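Local coordinates for Endoglucanase(Endo-1,4-beta-glucanase)protein (Pseudomonas stutzeri, PDB 6R2J) that probably hydrolyses internal beta-1,4-glucosidic bonds of cellulose as a family 5 glycoside hydrolase, and binds cellobiose in this crystal, at residues A[17-20]-A[21-25]; A[223-226]-A[227-231]; A[268-271]-A[272-275]. All coordinates share one frame; numbering follows the deposited sequence.

In the fold
The chain builds a (beta/alpha)8 TIM barrel, and the three contacts follow one another along it without nesting or crossing. Contact 1 comes first, where strand 14-18 ends and a type I turn leads the chain toward helix 41-49. Contact 2 closes the turn that brings the loop after strand 201-206 into helix 229-244. Contact 3 is part of helix 260-276, the next helix in sequence, with strand 248-252 between the two. Contacts 2 and 3 touch, with V231 packed on Y272, so the two helices are tied together. Contact 1 stands apart, its centre about 27 Å from that of contact 3 across the chain's centre.

Contact 1: A[17-20]-A[21-25]; sequences NISG and AGFAP
The ring of F23 folds back over the residues that lead into it, and G20 CA lies on one face. That carbon sits 3.4 Å above the ring plane, offset toward the rim by CD1 and CE1, in a CH-pi contact 28° off the ring normal. S19 CB comes in obliquely beside it, 3.6 Å from F23 CE1 and just as near to CZ, while the ring of W289 packs edge-to-face with that of F23. The motif is a type I beta turn from G20 to F23, placed just past the C-terminal end of the first strand of the TIM barrel. Loops at this end of such barrels frame the substrate cleft, although F23 itself remains about 14 Å from the bound glucose unit.

F23 N closes the turn on G20 O, 3.2 Å away. The first torsion of F23 (chi1 -85°) sets CG beside its own backbone N and thereby swings the ring back across G20. A beta carbon on G20 would stand only 3.1 Å from F23 CE1, so the ring lies close on a residue that has none. With an alanine here in place of F23, G20 CA and S19 CB would probably lose the ring that covers them, and W289 would be left without its edge-to-face partner.

The approach to the turn is unusual, because the peptide between S19 and G20 is cis. S19 OG hydrogen-bonds P287 O, with G285 O a second partner, and R63 grips the carbonyls of A21 and F23. Just before the turn a water spans the cis peptide, donating to I18 O at 2.8 Å and accepting from A21 N at 3.0 Å.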
loop_
_atom_site.group_PDB
_atom_site.type_symbol
_atom_site.label_atom_id
_atom_site.label_comp_id
_atom_site.label_asym_id
_atom_site.label_seq_id
_atom_site.Cartn_x
_atom_site.Cartn_y
_atom_site.Cartn_z
ATOM N N ASN A 17 -1.638 6.616 -1.867
ATOM C CA ASN A 17 -0.708 5.991 -2.780
ATOM C C ASN A 17 -0.238 7.032 -3.798
ATOM O O ASN A 17 -1.051 7.792 -4.334
ATOM C CB ASN A 17 -1.395 4.853 -3.514
ATOM C CG ASN A 17 -1.651 3.661 -2.635
ATOM O OD1 ASN A 17 -0.778 2.803 -2.491
ATOM N ND2 ASN A 17 -2.860 3.559 -2.091
ATOM N N ILE A 18 1.070 7.018 -4.102
ATOM C CA ILE A 18 1.690 7.982 -5.009
ATOM C C ILE A 18 2.323 7.285 -6.210
ATOM O O ILE A 18 3.168 6.386 -6.040
ATOM C CB ILE A 18 2.709 8.862 -4.266
ATOM C CG1 ILE A 18 1.985 9.687 -3.184
ATOM C CG2 ILE A 18 3.435 9.789 -5.246
ATOM C CD1 ILE A 18 1.073 10.851 -3.694
ATOM N N SER A 19 1.919 7.705 -7.419
ATOM C CA SER A 19 2.377 7.188 -8.694
ATOM C C SER A 19 3.825 7.625 -8.933
ATOM O O SER A 19 4.329 8.547 -8.264
ATOM C CB SER A 19 1.427 7.639 -9.810
ATOM O OG SER A 19 1.294 9.018 -9.742
ATOM N N GLY A 20 4.480 7.021 -9.962
ATOM C CA GLY A 20 3.872 6.087 -10.924
ATOM C C GLY A 20 4.931 5.100 -11.373
ATOM O O GLY A 20 5.008 4.762 -12.525
ATOM N N ALA A 21 5.770 4.624 -10.441
ATOM C CA ALA A 21 6.921 3.759 -10.728
ATOM C C ALA A 21 6.525 2.327 -11.080
ATOM O O ALA A 21 7.376 1.571 -11.570
ATOM C CB ALA A 21 7.876 3.755 -9.520
ATOM N N GLY A 22 5.275 1.949 -10.830
ATOM C CA GLY A 22 4.749 0.677 -11.238
ATOM C C GLY A 22 3.863 0.722 -12.453
ATOM O O GLY A 22 3.242 -0.296 -12.776
ATOM N N PHE A 23 3.778 1.858 -13.125
ATOM C CA PHE A 23 2.952 2.002 -14.310
ATOM C C PHE A 23 3.457 1.112 -15.452
ATOM O O PHE A 23 4.661 0.846 -15.584
ATOM C CB PHE A 23 3.053 3.463 -14.782
ATOM C CG PHE A 23 2.092 4.430 -14.113
ATOM C CD1 PHE A 23 1.639 4.224 -12.813
ATOM C CD2 PHE A 23 1.639 5.550 -14.814
ATOM C CE1 PHE A 23 0.744 5.123 -12.226
ATOM C CE2 PHE A 23 0.728 6.427 -14.261
ATOM C CZ PHE A 23 0.277 6.235 -12.957
ATOM N N ALA A 24 2.517 0.712 -16.309
ATOM C CA ALA A 24 2.803 -0.048 -17.529
ATOM C C ALA A 24 3.709 -1.241 -17.211
ATOM O O ALA A 24 4.774 -1.398 -17.815
ATOM C CB ALA A 24 3.409 0.846 -18.595
ATOM N N PRO A 25 3.309 -2.100 -16.272
ATOM C CA PRO A 25 4.223 -3.161 -15.823
ATOM C C PRO A 25 4.573 -4.179 -16.878
ATOM O O PRO A 25 5.550 -4.912 -16.672
ATOM C CB PRO A 25 3.477 -3.828 -14.665
ATOM C CG PRO A 25 2.041 -3.460 -14.859
ATOM C CD PRO A 25 2.016 -2.135 -15.571
HETATM O O HOH W 1 4.474 4.522 -7.683
#

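Contact 2: A[223-226]-A[227-231]; sequences RNID and PMIGV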
loop_
_atom_site.group_PDB
_atom_site.type_symbol
_atom_site.label_atom_id
_atom_site.label_comp_id
_atom_site.label_asym_id
_atom_site.label_seq_id
_atom_site.Cartn_x
_atom_site.Cartn_y
_atom_site.Cartn_z
ATOM N N ARG A 223 -23.595 0.759 -10.092
ATOM C CA ARG A 223 -24.870 1.451 -10.154
ATOM C C ARG A 223 -25.607 1.487 -8.829
ATOM O O ARG A 223 -26.535 2.291 -8.678
ATOM C CB ARG A 223 -25.779 0.786 -11.180
ATOM C CG ARG A 223 -25.147 0.733 -12.549
ATOM C CD ARG A 223 -26.194 0.434 -13.598
ATOM N NE ARG A 223 -26.331 -0.999 -13.806
ATOM C CZ ARG A 223 -27.379 -1.567 -14.383
ATOM N NH1 ARG A 223 -28.361 -0.810 -14.811
ATOM N NH2 ARG A 223 -27.439 -2.878 -14.547
ATOM N N ASN A 224 -25.229 0.662 -7.869
ATOM C CA ASN A 224 -25.946 0.612 -6.604
ATOM C C ASN A 224 -24.949 0.398 -5.487
ATOM O O ASN A 224 -24.788 -0.724 -5.001
ATOM C CB ASN A 224 -26.994 -0.491 -6.599
ATOM C CG ASN A 224 -28.366 0.007 -6.990
ATOM O OD1 ASN A 224 -29.030 -0.589 -7.831
ATOM N ND2 ASN A 224 -28.796 1.115 -6.385
ATOM N N ILE A 225 -24.294 1.479 -5.079
ATOM C CA ILE A 225 -23.298 1.440 -4.016
ATOM C C ILE A 225 -23.973 1.777 -2.684
ATOM O O ILE A 225 -24.381 2.924 -2.463
ATOM C CB ILE A 225 -22.127 2.379 -4.316
ATOM C CG1 ILE A 225 -21.412 1.958 -5.604
ATOM C CG2 ILE A 225 -21.160 2.383 -3.129
ATOM C CD1 ILE A 225 -20.412 2.983 -6.107
ATOM N N ASP A 226 -24.062 0.796 -1.768
ATOM C CA ASP A 226 -24.625 1.064 -0.445
ATOM C C ASP A 226 -23.707 2.008 0.336
ATOM O O ASP A 226 -22.486 1.890 0.254
ATOM C CB ASP A 226 -24.780 -0.244 0.323
ATOM C CG ASP A 226 -25.512 -0.071 1.642
ATOM O OD1 ASP A 226 -25.004 0.679 2.511
ATOM O OD2 ASP A 226 -26.592 -0.698 1.819
ATOM N N PRO A 227 -24.247 2.969 1.084
ATOM C CA PRO A 227 -23.357 3.848 1.872
ATOM C C PRO A 227 -22.488 3.108 2.899
ATOM O O PRO A 227 -21.489 3.655 3.382
ATOM C CB PRO A 227 -24.326 4.840 2.544
ATOM C CG PRO A 227 -25.730 4.233 2.372
ATOM C CD PRO A 227 -25.655 3.420 1.112
ATOM N N MET A 228 -22.841 1.880 3.256
ATOM C CA MET A 228 -22.114 1.126 4.271
ATOM C C MET A 228 -21.277 -0.022 3.700
ATOM O O MET A 228 -20.669 -0.786 4.468
ATOM C CB MET A 228 -23.102 0.590 5.322
ATOM C CG MET A 228 -23.775 1.662 6.170
ATOM S SD MET A 228 -22.599 2.693 7.096
ATOM C CE MET A 228 -22.265 1.700 8.557
ATOM N N ILE A 229 -21.221 -0.158 2.374
ATOM C CA ILE A 229 -20.471 -1.241 1.747
ATOM C C ILE A 229 -19.004 -1.168 2.129
ATOM O O ILE A 229 -18.342 -2.202 2.259
ATOM C CB ILE A 229 -20.735 -1.247 0.228
ATOM C CG1 ILE A 229 -20.421 -2.614 -0.368
ATOM C CG2 ILE A 229 -19.899 -0.225 -0.510
ATOM C CD1 ILE A 229 -21.120 -3.774 0.299
ATOM N N GLY A 230 -18.481 0.024 2.380
ATOM C CA GLY A 230 -17.106 0.106 2.804
ATOM C C GLY A 230 -16.926 -0.474 4.190
ATOM O O GLY A 230 -15.982 -1.216 4.444
ATOM N N VAL A 231 -17.837 -0.153 5.109
ATOM C CA VAL A 231 -17.736 -0.714 6.456
ATOM C C VAL A 231 -17.969 -2.228 6.442
ATOM O O VAL A 231 -17.311 -2.991 7.173
ATOM C CB VAL A 231 -18.699 -0.004 7.421
ATOM C CG1 VAL A 231 -18.630 -0.728 8.771
ATOM C CG2 VAL A 231 -18.397 1.478 7.540
#
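D226 OD1 takes the amide hydrogen of M228 N in a short, nearly straight bond of 2.6 Å, using the carboxylate lone pair that faces away from its other oxygen. This is an Asx turn, and it acts as a capping bond on the approach to helix 229-244. With CG turned away from the backbone N (chi1 -173°), the D226 carboxylate reaches forward over the following residues. A second bond closes a type I beta turn around it: I229 N reaches D226 O at 3.2 Å. P227, between them, has no amide hydrogen to offer; its CG rests 3.6 Å from D226 OD1, and its ring crosses the aspartate side chain at about a right angle. A negative charge at the start of a helix would probably be favoured by the helix dipole.

Outward from these bonds the contact turns apolar. I225 CG2 meets I229 CG2 at 3.9 Å, the two isoleucines crossing roughly at a right angle, and F209 touches both of them. The same I229 methyl, CG2, also stands 3.4 Å from D226 O. Helix 260-276 also runs close by: E261 touches I225, Q264 touches P227, and N268 lies against M228 while its ND2 bonds P227 O, fixing the entry of helix 229-244 against its neighbour.

Contact 3: A[268-271]-A[272-275]; sequences NLLA and YLND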
loop_
_atom_site.group_PDB
_atom_site.type_symbol
_atom_site.label_atom_id
_atom_site.label_comp_id
_atom_site.label_asym_id
_atom_site.label_seq_id
_atom_site.Cartn_x
_atom_site.Cartn_y
_atom_site.Cartn_z
ATOM N N ASN A 268 -18.071 6.910 5.334
ATOM C CA ASN A 268 -18.376 5.966 6.401
ATOM C C ASN A 268 -17.239 4.980 6.618
ATOM O O ASN A 268 -17.013 4.540 7.750
ATOM C CB ASN A 268 -19.658 5.232 6.060
ATOM C CG ASN A 268 -20.844 6.130 6.071
ATOM O OD1 ASN A 268 -20.923 7.049 6.892
ATOM N ND2 ASN A 268 -21.788 5.877 5.165
ATOM N N LEU A 269 -16.538 4.592 5.549
ATOM C CA LEU A 269 -15.374 3.726 5.723
ATOM C C LEU A 269 -14.304 4.405 6.581
ATOM O O LEU A 269 -13.851 3.844 7.581
ATOM C CB LEU A 269 -14.810 3.325 4.363
ATOM C CG LEU A 269 -13.470 2.615 4.432
ATOM C CD1 LEU A 269 -13.563 1.216 5.062
ATOM C CD2 LEU A 269 -12.830 2.566 3.027
ATOM N N LEU A 270 -13.872 5.605 6.196
ATOM C CA LEU A 270 -12.835 6.290 6.962
ATOM C C LEU A 270 -13.252 6.494 8.422
ATOM O O LEU A 270 -12.415 6.394 9.327
ATOM C CB LEU A 270 -12.472 7.615 6.286
ATOM C CG LEU A 270 -11.676 7.483 4.976
ATOM C CD1 LEU A 270 -11.328 8.882 4.391
ATOM C CD2 LEU A 270 -10.398 6.689 5.117
ATOM N N ALA A 271 -14.542 6.765 8.670
ATOM C CA ALA A 271 -15.020 6.931 10.036
ATOM C C ALA A 271 -14.836 5.647 10.825
ATOM O O ALA A 271 -14.342 5.664 11.959
ATOM C CB ALA A 271 -16.497 7.341 10.013
ATOM N N TYR A 272 -15.205 4.515 10.213
ATOM C CA TYR A 272 -15.025 3.201 10.819
ATOM C C TYR A 272 -13.553 2.890 11.050
ATOM O O TYR A 272 -13.178 2.335 12.087
ATOM C CB TYR A 272 -15.631 2.151 9.884
ATOM C CG TYR A 272 -15.410 0.724 10.303
ATOM C CD1 TYR A 272 -15.872 0.264 11.535
ATOM C CD2 TYR A 272 -14.770 -0.183 9.452
ATOM C CE1 TYR A 272 -15.691 -1.045 11.930
ATOM C CE2 TYR A 272 -14.583 -1.514 9.832
ATOM C CZ TYR A 272 -15.045 -1.938 11.073
ATOM O OH TYR A 272 -14.878 -3.246 11.458
ATOM N N LEU A 273 -12.703 3.214 10.084
ATOM C CA LEU A 273 -11.276 3.001 10.275
ATOM C C LEU A 273 -10.750 3.778 11.470
ATOM O O LEU A 273 -9.997 3.238 12.285
ATOM C CB LEU A 273 -10.560 3.389 8.997
ATOM C CG LEU A 273 -10.931 2.448 7.860
ATOM C CD1 LEU A 273 -9.981 2.751 6.708
ATOM C CD2 LEU A 273 -10.844 0.992 8.261
ATOM N N ASN A 274 -11.153 5.041 11.603
ATOM C CA ASN A 274 -10.723 5.844 12.739
ATOM C C ASN A 274 -11.165 5.217 14.047
ATOM O O ASN A 274 -10.391 5.181 15.009
ATOM C CB ASN A 274 -11.281 7.265 12.653
ATOM C CG ASN A 274 -10.342 8.227 11.956
ATOM O OD1 ASN A 274 -9.219 7.876 11.621
ATOM N ND2 ASN A 274 -10.795 9.447 11.739
ATOM N N ASP A 275 -12.409 4.706 14.102
ATOM C CA ASP A 275 -12.912 4.123 15.346
ATOM C C ASP A 275 -12.041 2.954 15.811
ATOM O O ASP A 275 -12.036 2.607 17.005
ATOM C CB ASP A 275 -14.342 3.635 15.136
ATOM C CG ASP A 275 -15.292 4.749 14.826
ATOM O OD1 ASP A 275 -14.998 5.919 15.205
ATOM O OD2 ASP A 275 -16.347 4.441 14.212
#
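L269 and L273, one helical turn apart, meet obliquely, with L269 CD1 4.0 Å from L273 CG. A chi1 of 170° swings the L269 branch round so that CD1 reaches L273. L270 adds a looser contact, its CD2 4.3 Å from L273 CD1, so L273 meets both leucines of the preceding turn. L273 CG also lies 3.2 Å from L269 O, the oxygen that accepts from L273 N.

Four successive i to i+4 bonds hold these side chains in place. Y272 N, L273 N, N274 N and D275 N donate in turn to N268 O, L269 O, L270 O and A271 O, and the bond from L273 N to L269 O is the shortest at 2.8 Å. Y272 CB stands 3.4 Å from L269 O, and from there the phenol turns away from this turn of helix, onto A234, R235 and I238 of helix 229-244.

L270 and L273 face the strands, both touching H14 and S280 on strands 14-18 and 280-285, while L269 and Y272 meet helix 229-244, the former by packing CD1 on G230 O. N274 fastens the same helix to H14 through OD1 and to H313 O through ND2. The result is an outer helix of the TIM barrel packed on both strands and a neighbouring helix. Both carboxylate oxygens of D275 lie 3.3 Å from A271 O, acceptors beside an acceptor, which would probably be mildly unfavourable; the cohesion of this turn rests on the four backbone bonds and the leucine contacts.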